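Long-range contacts in TcpB (Brucella melitensis, PDB 4LQC), which is a bacterial Toll/interleukin-1 receptor (TIR) domain protein, represented here by its TIR domain, an alpha/beta fold built on a parallel five-stranded sheet: residues Gln23-Ala28 / Glu129-Leu134; Tyr41-Gly46 / Lys74-Arg79; Pro97-Val102 / Ala119-Leu124. The protein carries 2 engineered substitutions. One frame throughout, in Å; residues are numbered along the deposited sequence.

Contact 1 (Gln23-Ala28 / Glu129-Leu134)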
ATOM      1  N   GLN B  23     -12.645  -4.539  -9.966  1.00 40.41           N
ATOM      2  CA  GLN B  23     -13.057  -4.951 -11.311  1.00 41.94           C
ATOM      3  C   GLN B  23     -11.884  -5.535 -12.098  1.00 40.91           C
ATOM      4  O   GLN B  23     -12.036  -6.553 -12.785  1.00 41.84           O
ATOM      5  CB  GLN B  23     -13.712  -3.808 -12.086  1.00 50.74           C
ATOM      6  CG  GLN B  23     -14.646  -4.291 -13.197  1.00 55.52           C
ATOM      7  CD  GLN B  23     -15.128  -3.168 -14.094  1.00 63.88           C
ATOM      8  OE1 GLN B  23     -14.547  -2.080 -14.112  1.00 69.10           O
ATOM      9  NE2 GLN B  23     -16.187  -3.429 -14.860  1.00 62.48           N
ATOM     10  N   ASP B  24     -10.727  -4.888 -12.007  1.00 36.05           N
ATOM     11  CA  ASP B  24      -9.483  -5.448 -12.526  1.00 39.20           C
ATOM     12  C   ASP B  24      -9.290  -6.910 -12.116  1.00 38.75           C
ATOM     13  O   ASP B  24      -9.069  -7.770 -12.962  1.00 39.31           O
ATOM     14  CB  ASP B  24      -8.283  -4.670 -11.977  1.00 45.06           C
ATOM     15  CG  ASP B  24      -8.216  -3.237 -12.473  1.00 50.87           C
ATOM     16  OD1 ASP B  24      -7.187  -2.577 -12.178  1.00 54.40           O
ATOM     17  OD2 ASP B  24      -9.173  -2.775 -13.132  1.00 51.57           O
ATOM     18  N   LEU B  25      -9.357  -7.179 -10.810  1.00 37.04           N
ATOM     19  CA  LEU B  25      -9.120  -8.522 -10.271  1.00 33.20           C
ATOM     20  C   LEU B  25     -10.236  -9.514 -10.620  1.00 36.08           C
ATOM     21  O   LEU B  25      -9.980 -10.707 -10.790  1.00 35.44           O
ATOM     22  CB  LEU B  25      -8.931  -8.465  -8.757  1.00 28.76           C
ATOM     23  CG  LEU B  25      -8.688  -9.804  -8.065  1.00 31.38           C
ATOM     24  CD1 LEU B  25      -7.526 -10.576  -8.684  1.00 29.32           C
ATOM     25  CD2 LEU B  25      -8.452  -9.580  -6.580  1.00 34.59           C
ATOM     26  N   VAL B  26     -11.470  -9.029 -10.722  1.00 36.67           N
ATOM     27  CA  VAL B  26     -12.568  -9.883 -11.172  1.00 41.59           C
ATOM     28  C   VAL B  26     -12.367 -10.297 -12.627  1.00 39.05           C
ATOM     29  O   VAL B  26     -12.550 -11.468 -12.967  1.00 39.99           O
ATOM     30  CB  VAL B  26     -13.956  -9.220 -10.988  1.00 35.41           C
ATOM     31  CG1 VAL B  26     -15.028 -10.074 -11.602  1.00 32.93           C
ATOM     32  CG2 VAL B  26     -14.237  -9.009  -9.510  1.00 35.06           C
ATOM     33  N   ALA B  27     -11.972  -9.348 -13.474  1.00 38.94           N
ATOM     34  CA  ALA B  27     -11.752  -9.637 -14.897  1.00 41.84           C
ATOM     35  C   ALA B  27     -10.584 -10.595 -15.139  1.00 41.11           C
ATOM     36  O   ALA B  27     -10.642 -11.450 -16.024  1.00 41.29           O
ATOM     37  CB  ALA B  27     -11.532  -8.352 -15.672  1.00 37.77           C
ATOM     38  N   ALA B  28      -9.521 -10.439 -14.362  1.00 37.98           N
ATOM     39  CA  ALA B  28      -8.335 -11.272 -14.523  1.00 39.60           C
ATOM     40  C   ALA B  28      -8.604 -12.697 -14.057  1.00 39.91           C
ATOM     41  O   ALA B  28      -8.081 -13.664 -14.625  1.00 41.59           O
ATOM     42  CB  ALA B  28      -7.176 -10.687 -13.743  1.00 36.81           C
ATOM     43  N   GLU B 129      -0.544 -11.131 -11.596  1.00 40.08           N
ATOM     44  CA  GLU B 129       0.209 -12.065 -10.754  1.00 37.29           C
ATOM     45  C   GLU B 129      -0.652 -12.554  -9.590  1.00 41.36           C
ATOM     46  O   GLU B 129      -0.581 -13.724  -9.189  1.00 39.73           O
ATOM     47  CB  GLU B 129       1.507 -11.435 -10.236  1.00 42.57           C
ATOM     48  CG  GLU B 129       2.564 -11.171 -11.321  1.00 46.99           C
ATOM     49  CD  GLU B 129       3.877 -10.598 -10.765  1.00 52.92           C
ATOM     50  OE1 GLU B 129       4.942 -11.226 -10.962  1.00 62.14           O
ATOM     51  OE2 GLU B 129       3.863  -9.510 -10.147  1.00 50.95           O
ATOM     52  N   ILE B 130      -1.487 -11.663  -9.059  1.00 40.14           N
ATOM     53  CA  ILE B 130      -2.361 -12.002  -7.940  1.00 39.05           C
ATOM     54  C   ILE B 130      -3.471 -12.944  -8.396  1.00 40.73           C
ATOM     55  O   ILE B 130      -3.865 -13.884  -7.680  1.00 40.05           O
ATOM     56  CB  ILE B 130      -2.961 -10.730  -7.315  1.00 38.52           C
ATOM     57  CG1 ILE B 130      -1.888 -10.007  -6.497  1.00 38.13           C
ATOM     58  CG2 ILE B 130      -4.162 -11.067  -6.442  1.00 36.96           C
ATOM     59  CD1 ILE B 130      -2.366  -8.713  -5.882  1.00 36.58           C
ATOM     60  N   ALA B 131      -3.964 -12.698  -9.602  1.00 40.77           N
ATOM     61  CA  ALA B 131      -4.970 -13.561 -10.200  1.00 38.22           C
ATOM     62  C   ALA B 131      -4.441 -14.993 -10.301  1.00 41.35           C
ATOM     63  O   ALA B 131      -5.112 -15.937  -9.875  1.00 41.18           O
ATOM     64  CB  ALA B 131      -5.366 -13.026 -11.555  1.00 36.04           C
ATOM     65  N   LYS B 132      -3.232 -15.142 -10.843  1.00 41.08           N
ATOM     66  CA  LYS B 132      -2.602 -16.453 -11.013  1.00 43.47           C
ATOM     67  C   LYS B 132      -2.492 -17.199  -9.688  1.00 43.70           C
ATOM     68  O   LYS B 132      -2.846 -18.378  -9.588  1.00 46.25           O
ATOM     69  CB  LYS B 132      -1.207 -16.307 -11.639  1.00 36.69           C
ATOM     70  CG  LYS B 132      -1.229 -15.707 -13.018  1.00 52.36           C
ATOM     71  CD  LYS B 132       0.141 -15.779 -13.722  1.00 61.92           C
ATOM     72  CE  LYS B 132       0.039 -15.281 -15.183  1.00 59.27           C
ATOM     73  NZ  LYS B 132       1.340 -14.773 -15.752  1.00 49.91           N
ATOM     74  N   GLU B 133      -2.008 -16.499  -8.669  1.00 44.60           N
ATOM     75  CA  GLU B 133      -1.812 -17.082  -7.354  1.00 40.62           C
ATOM     76  C   GLU B 133      -3.116 -17.532  -6.724  1.00 44.66           C
ATOM     77  O   GLU B 133      -3.196 -18.622  -6.148  1.00 47.94           O
ATOM     78  CB  GLU B 133      -1.135 -16.072  -6.445  1.00 41.94           C
ATOM     79  CG  GLU B 133      -0.742 -16.628  -5.105  1.00 49.13           C
ATOM     80  CD  GLU B 133       0.583 -16.082  -4.657  1.00 53.04           C
ATOM     81  OE1 GLU B 133       1.349 -15.636  -5.535  1.00 54.32           O
ATOM     82  OE2 GLU B 133       0.864 -16.094  -3.442  1.00 56.77           O
ATOM     83  N   LEU B 134      -4.135 -16.685  -6.813  1.00 42.57           N
ATOM     84  CA  LEU B 134      -5.445 -17.041  -6.288  1.00 39.08           C
ATOM     85  C   LEU B 134      -5.986 -18.223  -7.069  1.00 45.14           C
ATOM     86  O   LEU B 134      -6.542 -19.153  -6.482  1.00 46.35           O
ATOM     87  CB  LEU B 134      -6.401 -15.853  -6.395  1.00 38.47           C
ATOM     88  CG  LEU B 134      -6.115 -14.696  -5.444  1.00 36.99           C
ATOM     89  CD1 LEU B 134      -6.885 -13.452  -5.860  1.00 35.75           C
ATOM     90  CD2 LEU B 134      -6.509 -15.116  -4.037  1.00 34.62           C
TER
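Leu-25 and Ala-28 on helix 18-31 meet Ala-131, Ile-130 and Leu-134 on helix 127-136, the first and last helices of the TIR fold, which lie next to each other on one side of the parallel sheet. The axes of the short segments 23-28 and 129-134 pass 9.3 Å apart with a signed crossing angle of -52°. Two alanines, Ala-28 and Ala-131, stand where the backbones come nearest. Both direct their methyl groups at the opposite helix, and their CA atoms are 5.9 Å apart.

Leu-25 loses the most surface. Its CG is anti to the backbone N (chi1 179°), and chi2 (54°) then turns the CD1 branch to the other helix, although the CB itself does not point at it. CD1 serves three neighbours at once. It lies 4.1 Å from Ile-130 CG2 and equally far from Leu-134 CD1, with the leucine side chain crossing each of these at about a right angle. Between them Ala-131 receives the same methyl on its backbone, CA being 4.2 Å from Leu-25 CD1.

Every contact across the segments is carbon to carbon, and no hydrogen bond spans them. Towards the sheet the same layer continues, with Leu-25 resting on Ile-11 and Leu-134 on Phe-9, both of strand 7-14, while Ala-131 also touches Leu-32 just beyond the first helix. The tightest approach is methyl to methyl, Ala-28 CB to Ala-131 CB at 3.7 Å.

Contact 2 (Tyr41-Gly46 / Lys74-Arg79)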
ATOM      1  N   TYR B  41     -21.424  -8.380  -3.083  1.00 41.86           N
ATOM      2  CA  TYR B  41     -20.502  -8.338  -1.966  1.00 37.25           C
ATOM      3  C   TYR B  41     -19.855  -6.980  -1.794  1.00 37.84           C
ATOM      4  O   TYR B  41     -18.776  -6.865  -1.227  1.00 37.41           O
ATOM      5  CB  TYR B  41     -19.478  -9.470  -2.086  1.00 36.89           C
ATOM      6  CG  TYR B  41     -20.173 -10.796  -1.902  1.00 40.46           C
ATOM      7  CD1 TYR B  41     -20.469 -11.265  -0.627  1.00 38.35           C
ATOM      8  CD2 TYR B  41     -20.601 -11.541  -2.989  1.00 38.25           C
ATOM      9  CE1 TYR B  41     -21.137 -12.449  -0.444  1.00 38.82           C
ATOM     10  CE2 TYR B  41     -21.270 -12.743  -2.812  1.00 35.78           C
ATOM     11  CZ  TYR B  41     -21.537 -13.184  -1.538  1.00 40.15           C
ATOM     12  OH  TYR B  41     -22.209 -14.363  -1.337  1.00 44.72           O
ATOM     13  N   THR B  42     -20.534  -5.947  -2.268  1.00 38.73           N
ATOM     14  CA  THR B  42     -20.115  -4.594  -1.959  1.00 38.71           C
ATOM     15  C   THR B  42     -20.502  -4.283  -0.524  1.00 36.30           C
ATOM     16  O   THR B  42     -21.641  -4.510  -0.105  1.00 37.27           O
ATOM     17  CB  THR B  42     -20.766  -3.565  -2.889  1.00 37.72           C
ATOM     18  OG1 THR B  42     -20.383  -3.832  -4.241  1.00 38.46           O
ATOM     19  CG2 THR B  42     -20.318  -2.177  -2.517  1.00 41.26           C
ATOM     20  N   LEU B  43     -19.549  -3.772   0.240  1.00 39.37           N
ATOM     21  CA  LEU B  43     -19.800  -3.480   1.642  1.00 41.65           C
ATOM     22  C   LEU B  43     -20.061  -1.997   1.796  1.00 44.42           C
ATOM     23  O   LEU B  43     -19.298  -1.164   1.288  1.00 48.69           O
ATOM     24  CB  LEU B  43     -18.593  -3.894   2.481  1.00 40.65           C
ATOM     25  CG  LEU B  43     -18.343  -5.399   2.396  1.00 39.63           C
ATOM     26  CD1 LEU B  43     -16.878  -5.715   2.672  1.00 36.66           C
ATOM     27  CD2 LEU B  43     -19.264  -6.133   3.356  1.00 38.07           C
ATOM     28  N   LYS B  44     -21.149  -1.673   2.482  1.00 41.24           N
ATOM     29  CA  LYS B  44     -21.525  -0.289   2.703  1.00 42.91           C
ATOM     30  C   LYS B  44     -21.615  -0.060   4.193  1.00 46.80           C
ATOM     31  O   LYS B  44     -21.757  -1.017   4.956  1.00 47.17           O
ATOM     32  CB  LYS B  44     -22.880   0.002   2.058  1.00 49.52           C
ATOM     33  CG  LYS B  44     -22.894  -0.145   0.545  1.00 49.62           C
ATOM     34  CD  LYS B  44     -24.303  -0.035   0.013  1.00 52.96           C
ATOM     35  CE  LYS B  44     -24.311   0.193  -1.494  1.00 64.12           C
ATOM     36  NZ  LYS B  44     -23.840  -1.002  -2.249  1.00 63.26           N
ATOM     37  N   VAL B  45     -21.521   1.199   4.611  1.00 46.36           N
ATOM     38  CA  VAL B  45     -21.776   1.552   6.003  1.00 49.00           C
ATOM     39  C   VAL B  45     -23.123   0.986   6.454  1.00 51.06           C
ATOM     40  O   VAL B  45     -24.136   1.182   5.778  1.00 52.54           O
ATOM     41  CB  VAL B  45     -21.780   3.076   6.196  1.00 47.29           C
ATOM     42  CG1 VAL B  45     -22.391   3.438   7.537  1.00 43.75           C
ATOM     43  CG2 VAL B  45     -20.363   3.623   6.081  1.00 48.87           C
ATOM     44  N   GLY B  46     -23.125   0.262   7.572  1.00 46.94           N
ATOM     45  CA  GLY B  46     -24.342  -0.338   8.076  1.00 47.02           C
ATOM     46  C   GLY B  46     -24.441  -1.844   7.891  1.00 53.16           C
ATOM     47  O   GLY B  46     -25.164  -2.512   8.638  1.00 56.30           O
ATOM     48  N   LYS B  74     -15.104   2.151   6.875  1.00 37.94           N
ATOM     49  CA  LYS B  74     -16.478   1.777   7.184  1.00 40.72           C
ATOM     50  C   LYS B  74     -16.642   1.545   8.686  1.00 39.92           C
ATOM     51  O   LYS B  74     -17.748   1.365   9.160  1.00 36.28           O
ATOM     52  CB  LYS B  74     -16.905   0.512   6.427  1.00 39.96           C
ATOM     53  CG  LYS B  74     -16.693   0.541   4.923  1.00 40.53           C
ATOM     54  CD  LYS B  74     -17.535   1.616   4.236  1.00 40.61           C
ATOM     55  CE  LYS B  74     -16.942   1.995   2.879  1.00 42.66           C
ATOM     56  NZ  LYS B  74     -17.727   3.059   2.197  1.00 50.69           N
ATOM     57  N   GLN B  75     -15.530   1.547   9.417  1.00 44.23           N
ATOM     58  CA  GLN B  75     -15.552   1.383  10.864  1.00 42.00           C
ATOM     59  C   GLN B  75     -16.232   0.081  11.290  1.00 43.08           C
ATOM     60  O   GLN B  75     -17.251   0.106  11.984  1.00 40.32           O
ATOM     61  CB  GLN B  75     -16.233   2.585  11.537  1.00 42.96           C
ATOM     62  CG  GLN B  75     -15.434   3.897  11.466  1.00 53.57           C
ATOM     63  CD  GLN B  75     -16.096   5.033  12.254  1.00 69.25           C
ATOM     64  OE1 GLN B  75     -17.328   5.108  12.353  1.00 72.27           O
ATOM     65  NE2 GLN B  75     -15.277   5.914  12.827  1.00 69.69           N
ATOM     66  N   TRP B  76     -15.655  -1.051  10.886  1.00 41.34           N
ATOM     67  CA  TRP B  76     -16.201  -2.367  11.221  1.00 37.17           C
ATOM     68  C   TRP B  76     -15.929  -2.682  12.684  1.00 39.83           C
ATOM     69  O   TRP B  76     -15.013  -2.126  13.266  1.00 33.94           O
ATOM     70  CB  TRP B  76     -15.571  -3.444  10.335  1.00 33.93           C
ATOM     71  CG  TRP B  76     -15.783  -3.184   8.871  1.00 38.30           C
ATOM     72  CD1 TRP B  76     -14.848  -2.746   7.964  1.00 37.72           C
ATOM     73  CD2 TRP B  76     -17.009  -3.324   8.151  1.00 34.61           C
ATOM     74  NE1 TRP B  76     -15.425  -2.612   6.722  1.00 40.56           N
ATOM     75  CE2 TRP B  76     -16.751  -2.959   6.809  1.00 41.72           C
ATOM     76  CE3 TRP B  76     -18.311  -3.716   8.508  1.00 33.61           C
ATOM     77  CZ2 TRP B  76     -17.746  -2.977   5.824  1.00 37.74           C
ATOM     78  CZ3 TRP B  76     -19.291  -3.735   7.534  1.00 37.57           C
ATOM     79  CH2 TRP B  76     -19.002  -3.371   6.203  1.00 40.17           C
ATOM     80  N   PRO B  77     -16.730  -3.576  13.287  1.00 41.70           N
ATOM     81  CA  PRO B  77     -16.428  -3.916  14.680  1.00 39.17           C
ATOM     82  C   PRO B  77     -15.061  -4.585  14.757  1.00 34.70           C
ATOM     83  O   PRO B  77     -14.664  -5.230  13.792  1.00 36.76           O
ATOM     84  CB  PRO B  77     -17.561  -4.898  15.064  1.00 36.71           C
ATOM     85  CG  PRO B  77     -18.677  -4.575  14.114  1.00 35.15           C
ATOM     86  CD  PRO B  77     -17.972  -4.212  12.813  1.00 34.16           C
ATOM     87  N   ALA B  78     -14.359  -4.425  15.874  1.00 30.58           N
ATOM     88  CA  ALA B  78     -12.982  -4.891  15.981  1.00 33.70           C
ATOM     89  C   ALA B  78     -12.903  -6.402  15.886  1.00 36.22           C
ATOM     90  O   ALA B  78     -11.965  -6.933  15.283  1.00 37.01           O
ATOM     91  CB  ALA B  78     -12.337  -4.403  17.299  1.00 33.51           C
ATOM     92  N   ARG B  79     -13.873  -7.086  16.500  1.00 36.84           N
ATOM     93  CA  ARG B  79     -13.867  -8.546  16.596  1.00 33.91           C
ATOM     94  C   ARG B  79     -14.185  -9.215  15.279  1.00 35.40           C
ATOM     95  O   ARG B  79     -13.806 -10.370  15.050  1.00 37.61           O
ATOM     96  CB  ARG B  79     -14.866  -9.036  17.652  1.00 34.08           C
ATOM     97  CG  ARG B  79     -16.290  -8.499  17.533  1.00 37.11           C
ATOM     98  CD  ARG B  79     -17.178  -9.060  18.660  1.00 30.26           C
ATOM     99  NE  ARG B  79     -18.572  -8.642  18.528  1.00 37.63           N
ATOM    100  CZ  ARG B  79     -19.483  -8.717  19.500  1.00 41.39           C
ATOM    101  NH1 ARG B  79     -19.159  -9.181  20.704  1.00 40.87           N
ATOM    102  NH2 ARG B  79     -20.724  -8.314  19.263  1.00 34.95           N
TER
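The end of the second strand of a TIR domain and the start of the BB loop that follows it are met here by the turn leading into helix 78-83: Leu-43, Val-45 and the backbone of Lys-44 touch Lys-74 and Trp-76. Trp-76 and Pro-77 probably correspond to the start of the Trp-Cys-x-x-Glu motif of many TIR domains, with proline in second place. Between the two touching residues of this turn, Gln-75 leaves the preceding helix with positive phi (57°), and Pro-77 then takes the N-cap position of the next one.

Trp-76 buries the most surface, and it does so with the far end of its six-membered ring. Leu-43 CB comes in at the edge, near the ring plane, 3.6 Å from Trp-76 CZ2, while the CD2 branch of the same leucine stands 4.0 Å from Trp-76 CH2. The two side chains cross at about a right angle. The backbone carbonyl of Lys-44 adds a polar neighbour, its O lying obliquely to the ring, 3.8 Å from Trp-76 CH2.

One ring face is approached from within the turn itself: Lys-74 CB sits 3.2 Å above the indole plane, offset toward the rim. The indole also meets the ring of Phe-71, the planes at about 35°, and packs on Leu-49 of helix 49-57.

Lys-74 continues past the indole. Its chain bends at chi2 (-64°), which places CD beside the loop, and its ammonium group is taken by a salt bridge to Glu-16. The aliphatic part does the touching across the contact, where CD is 4.0 Å from the backbone N of Val-45 and 3.9 Å from the methyl Val-45 CG2.

Contact 3 (Pro97-Val102 / Ala119-Leu124)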
ATOM      1  N   PRO B  97      -7.239 -12.144   2.652  1.00 37.06           N
ATOM      2  CA  PRO B  97      -7.140 -10.687   2.581  1.00 33.31           C
ATOM      3  C   PRO B  97      -6.207 -10.283   1.466  1.00 31.14           C
ATOM      4  O   PRO B  97      -5.228 -10.987   1.194  1.00 28.44           O
ATOM      5  CB  PRO B  97      -6.465 -10.323   3.907  1.00 34.67           C
ATOM      6  CG  PRO B  97      -6.729 -11.495   4.806  1.00 37.80           C
ATOM      7  CD  PRO B  97      -6.668 -12.672   3.900  1.00 34.73           C
ATOM      8  N   ILE B  98      -6.498  -9.156   0.831  1.00 31.43           N
ATOM      9  CA  ILE B  98      -5.523  -8.519  -0.041  1.00 30.79           C
ATOM     10  C   ILE B  98      -5.348  -7.091   0.415  1.00 30.38           C
ATOM     11  O   ILE B  98      -6.333  -6.335   0.486  1.00 28.66           O
ATOM     12  CB  ILE B  98      -5.982  -8.504  -1.493  1.00 28.76           C
ATOM     13  CG1 ILE B  98      -6.094  -9.933  -2.014  1.00 29.88           C
ATOM     14  CG2 ILE B  98      -4.974  -7.735  -2.345  1.00 27.38           C
ATOM     15  CD1 ILE B  98      -6.788 -10.012  -3.353  1.00 32.33           C
ATOM     16  N   TRP B  99      -4.106  -6.728   0.737  1.00 28.35           N
ATOM     17  CA  TRP B  99      -3.789  -5.373   1.177  1.00 25.90           C
ATOM     18  C   TRP B  99      -3.724  -4.494  -0.051  1.00 30.27           C
ATOM     19  O   TRP B  99      -3.002  -4.806  -1.003  1.00 34.05           O
ATOM     20  CB  TRP B  99      -2.438  -5.339   1.884  1.00 31.61           C
ATOM     21  CG  TRP B  99      -2.393  -6.017   3.232  1.00 32.84           C
ATOM     22  CD1 TRP B  99      -3.074  -7.143   3.624  1.00 34.36           C
ATOM     23  CD2 TRP B  99      -1.638  -5.589   4.376  1.00 31.96           C
ATOM     24  NE1 TRP B  99      -2.776  -7.440   4.937  1.00 32.58           N
ATOM     25  CE2 TRP B  99      -1.901  -6.500   5.419  1.00 35.92           C
ATOM     26  CE3 TRP B  99      -0.764  -4.524   4.613  1.00 32.58           C
ATOM     27  CZ2 TRP B  99      -1.306  -6.384   6.683  1.00 38.19           C
ATOM     28  CZ3 TRP B  99      -0.181  -4.406   5.871  1.00 34.82           C
ATOM     29  CH2 TRP B  99      -0.455  -5.327   6.889  1.00 33.87           C
ATOM     30  N   HIS B 100      -4.470  -3.396  -0.054  1.00 29.41           N
ATOM     31  CA  HIS B 100      -4.458  -2.497  -1.216  1.00 29.50           C
ATOM     32  C   HIS B 100      -4.349  -1.023  -0.815  1.00 27.78           C
ATOM     33  O   HIS B 100      -5.274  -0.441  -0.249  1.00 29.82           O
ATOM     34  CB  HIS B 100      -5.690  -2.756  -2.095  1.00 29.01           C
ATOM     35  CG  HIS B 100      -5.694  -2.009  -3.390  1.00 29.73           C
ATOM     36  ND1 HIS B 100      -4.667  -2.094  -4.309  1.00 34.92           N
ATOM     37  CD2 HIS B 100      -6.612  -1.171  -3.930  1.00 29.79           C
ATOM     38  CE1 HIS B 100      -4.945  -1.329  -5.350  1.00 24.64           C
ATOM     39  NE2 HIS B 100      -6.124  -0.762  -5.148  1.00 24.46           N
ATOM     40  N   LYS B 101      -3.200  -0.432  -1.104  1.00 29.97           N
ATOM     41  CA  LYS B 101      -2.956   0.978  -0.810  1.00 29.51           C
ATOM     42  C   LYS B 101      -3.151   1.323   0.672  1.00 31.38           C
ATOM     43  O   LYS B 101      -3.636   2.407   1.014  1.00 32.74           O
ATOM     44  CB  LYS B 101      -3.786   1.877  -1.749  1.00 28.95           C
ATOM     45  CG  LYS B 101      -3.375   1.706  -3.232  1.00 32.31           C
ATOM     46  CD  LYS B 101      -4.394   2.247  -4.253  1.00 31.54           C
ATOM     47  CE  LYS B 101      -4.479   3.778  -4.249  1.00 36.79           C
ATOM     48  NZ  LYS B 101      -3.150   4.445  -4.396  1.00 36.16           N
ATOM     49  N   VAL B 102      -2.777   0.388   1.545  1.00 28.11           N
ATOM     50  CA  VAL B 102      -2.697   0.667   2.982  1.00 33.93           C
ATOM     51  C   VAL B 102      -1.274   0.496   3.480  1.00 30.30           C
ATOM     52  O   VAL B 102      -0.456  -0.178   2.852  1.00 33.43           O
ATOM     53  CB  VAL B 102      -3.577  -0.275   3.826  1.00 28.53           C
ATOM     54  CG1 VAL B 102      -5.033   0.123   3.724  1.00 35.97           C
ATOM     55  CG2 VAL B 102      -3.370  -1.710   3.395  1.00 26.76           C
ATOM     56  N   ALA B 119      -0.546 -11.858   3.906  1.00 44.43           N
ATOM     57  CA  ALA B 119      -1.554 -11.781   2.871  1.00 39.27           C
ATOM     58  C   ALA B 119      -0.990 -11.231   1.568  1.00 39.57           C
ATOM     59  O   ALA B 119       0.143 -10.769   1.507  1.00 40.78           O
ATOM     60  CB  ALA B 119      -2.716 -10.934   3.342  1.00 38.79           C
ATOM     61  N   LEU B 120      -1.800 -11.293   0.523  1.00 38.78           N
ATOM     62  CA  LEU B 120      -1.430 -10.719  -0.756  1.00 38.72           C
ATOM     63  C   LEU B 120      -1.409  -9.201  -0.607  1.00 30.05           C
ATOM     64  O   LEU B 120      -2.097  -8.647   0.244  1.00 33.51           O
ATOM     65  CB  LEU B 120      -2.438 -11.160  -1.821  1.00 36.74           C
ATOM     66  CG  LEU B 120      -2.547 -12.666  -2.036  1.00 34.48           C
ATOM     67  CD1 LEU B 120      -3.914 -13.044  -2.569  1.00 33.94           C
ATOM     68  CD2 LEU B 120      -1.470 -13.089  -3.017  1.00 38.16           C
ATOM     69  N   ASN B 121      -0.622  -8.542  -1.437  1.00 31.99           N
ATOM     70  CA  ASN B 121      -0.361  -7.115  -1.322  1.00 33.06           C
ATOM     71  C   ASN B 121      -0.156  -6.602  -2.747  1.00 32.27           C
ATOM     72  O   ASN B 121       0.723  -7.081  -3.459  1.00 32.26           O
ATOM     73  CB  ASN B 121       0.898  -6.897  -0.453  1.00 32.51           C
ATOM     74  CG  ASN B 121       1.200  -5.418  -0.166  1.00 34.48           C
ATOM     75  OD1 ASN B 121       0.936  -4.531  -0.991  1.00 35.62           O
ATOM     76  ND2 ASN B 121       1.788  -5.154   1.000  1.00 35.64           N
ATOM     77  N   THR B 122      -0.974  -5.638  -3.168  1.00 32.54           N
ATOM     78  CA  THR B 122      -0.915  -5.137  -4.543  1.00 35.54           C
ATOM     79  C   THR B 122       0.315  -4.295  -4.862  1.00 38.94           C
ATOM     80  O   THR B 122       0.569  -3.977  -6.036  1.00 36.60           O
ATOM     81  CB  THR B 122      -2.158  -4.305  -4.899  1.00 33.53           C
ATOM     82  OG1 THR B 122      -2.284  -3.216  -3.970  1.00 28.16           O
ATOM     83  CG2 THR B 122      -3.400  -5.180  -4.853  1.00 29.14           C
ATOM     84  N   SER B 123       1.071  -3.919  -3.834  1.00 35.22           N
ATOM     85  CA  SER B 123       2.283  -3.145  -4.063  1.00 31.34           C
ATOM     86  C   SER B 123       3.462  -4.067  -4.375  1.00 30.98           C
ATOM     87  O   SER B 123       4.512  -3.610  -4.827  1.00 34.59           O
ATOM     88  CB  SER B 123       2.593  -2.260  -2.857  1.00 33.80           C
ATOM     89  OG  SER B 123       3.118  -3.023  -1.787  1.00 34.19           O
ATOM     90  N   LEU B 124       3.283  -5.364  -4.139  1.00 33.18           N
ATOM     91  CA  LEU B 124       4.338  -6.355  -4.396  1.00 33.14           C
ATOM     92  C   LEU B 124       4.071  -7.191  -5.644  1.00 39.18           C
ATOM     93  O   LEU B 124       4.985  -7.819  -6.184  1.00 37.47           O
ATOM     94  CB  LEU B 124       4.472  -7.298  -3.205  1.00 33.99           C
ATOM     95  CG  LEU B 124       4.679  -6.548  -1.897  1.00 32.86           C
ATOM     96  CD1 LEU B 124       4.854  -7.535  -0.756  1.00 30.99           C
ATOM     97  CD2 LEU B 124       5.861  -5.592  -2.039  1.00 31.38           C
TER
HETATM   98  O   HOH W   1      -0.841  -1.723  -2.233  1.00 40.33           O
HETATM   99  O   HOH W   2      -0.989  -2.175   0.727  1.00 31.73           O
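Ile-98 and Leu-120 meet through apolar branches, Ile-98 CG1 lying 3.8 Å from Leu-120 CD1. Further along the same layer, the other branch of the isoleucine, CG2, touches the methyl CG2 of Thr-122, and those two side chains cross at about a right angle. Ala-119 offers its methyl to two residues: Pro-97 CB lies 3.8 Å from Ala-119 CB, and Trp-99 CD1 is equally near, with the alanine set obliquely to the indole.

These side chains are carried by the last two strands of the TIR sheet, 95-100 and 120-121, and the residues flanking the latter, which is outermost within the chain. Ile-98 pairs with Leu-120 and Trp-99 with Asn-121 in parallel register, so Ile-98 and Leu-120 share one face, Trp-99 and Asn-121 the other. Trp-99 alone supplies both backbone bonds of the pairing: its N donates to Leu-120 O (2.8 Å, 170° at the hydrogen), and its O accepts from Thr-122 N at 3.1 Å.

Past the Trp-99/Asn-121 pair polar groups take over. Thr-122 OG1 approaches His-100 ND1 in the plane of the imidazole at 2.7 Å, either atom being a possible donor, and Lys-101 CD lies 3.5 Å above one face of that ring, offset toward its rim. Water 1 links Thr-122 OG1 to Lys-101 N. Asn-121 forms an Asx turn, its OD1 gripped from one face of the amide by Ser-123 N (2.9 Å) and Ser-123 OG (2.8 Å). Asn-121 ND2 bonds Ser-123 OG of the second subunit, and Lys-101 NZ makes salt bridges with Glu-106 and Glu-69 of that subunit.

How the contacts relate
Contacts 1 and 3 form one continuous layer, their centres about 12 Å apart: Leu-134 CD2 lies 3.6 Å from Leu-120 CD1, Leu-25 CD2 is 3.7 Å from Ile-98 CD1, and Ile-130 CD1 is 3.8 Å from Thr-122 CG2. The helix pair of contact 1 therefore sits directly on the strand pair of contact 3. Contact 2 stands apart, with its centre about 23 Å from that of contact 1, on the opposite side of the chain's centre, and about 19 Å from that of contact 3. Even so, contacts 2 and 3 reach the same sheet, at its two outermost strands, 36-43 and 120-121. Contact 3 alone of the three meets the second subunit.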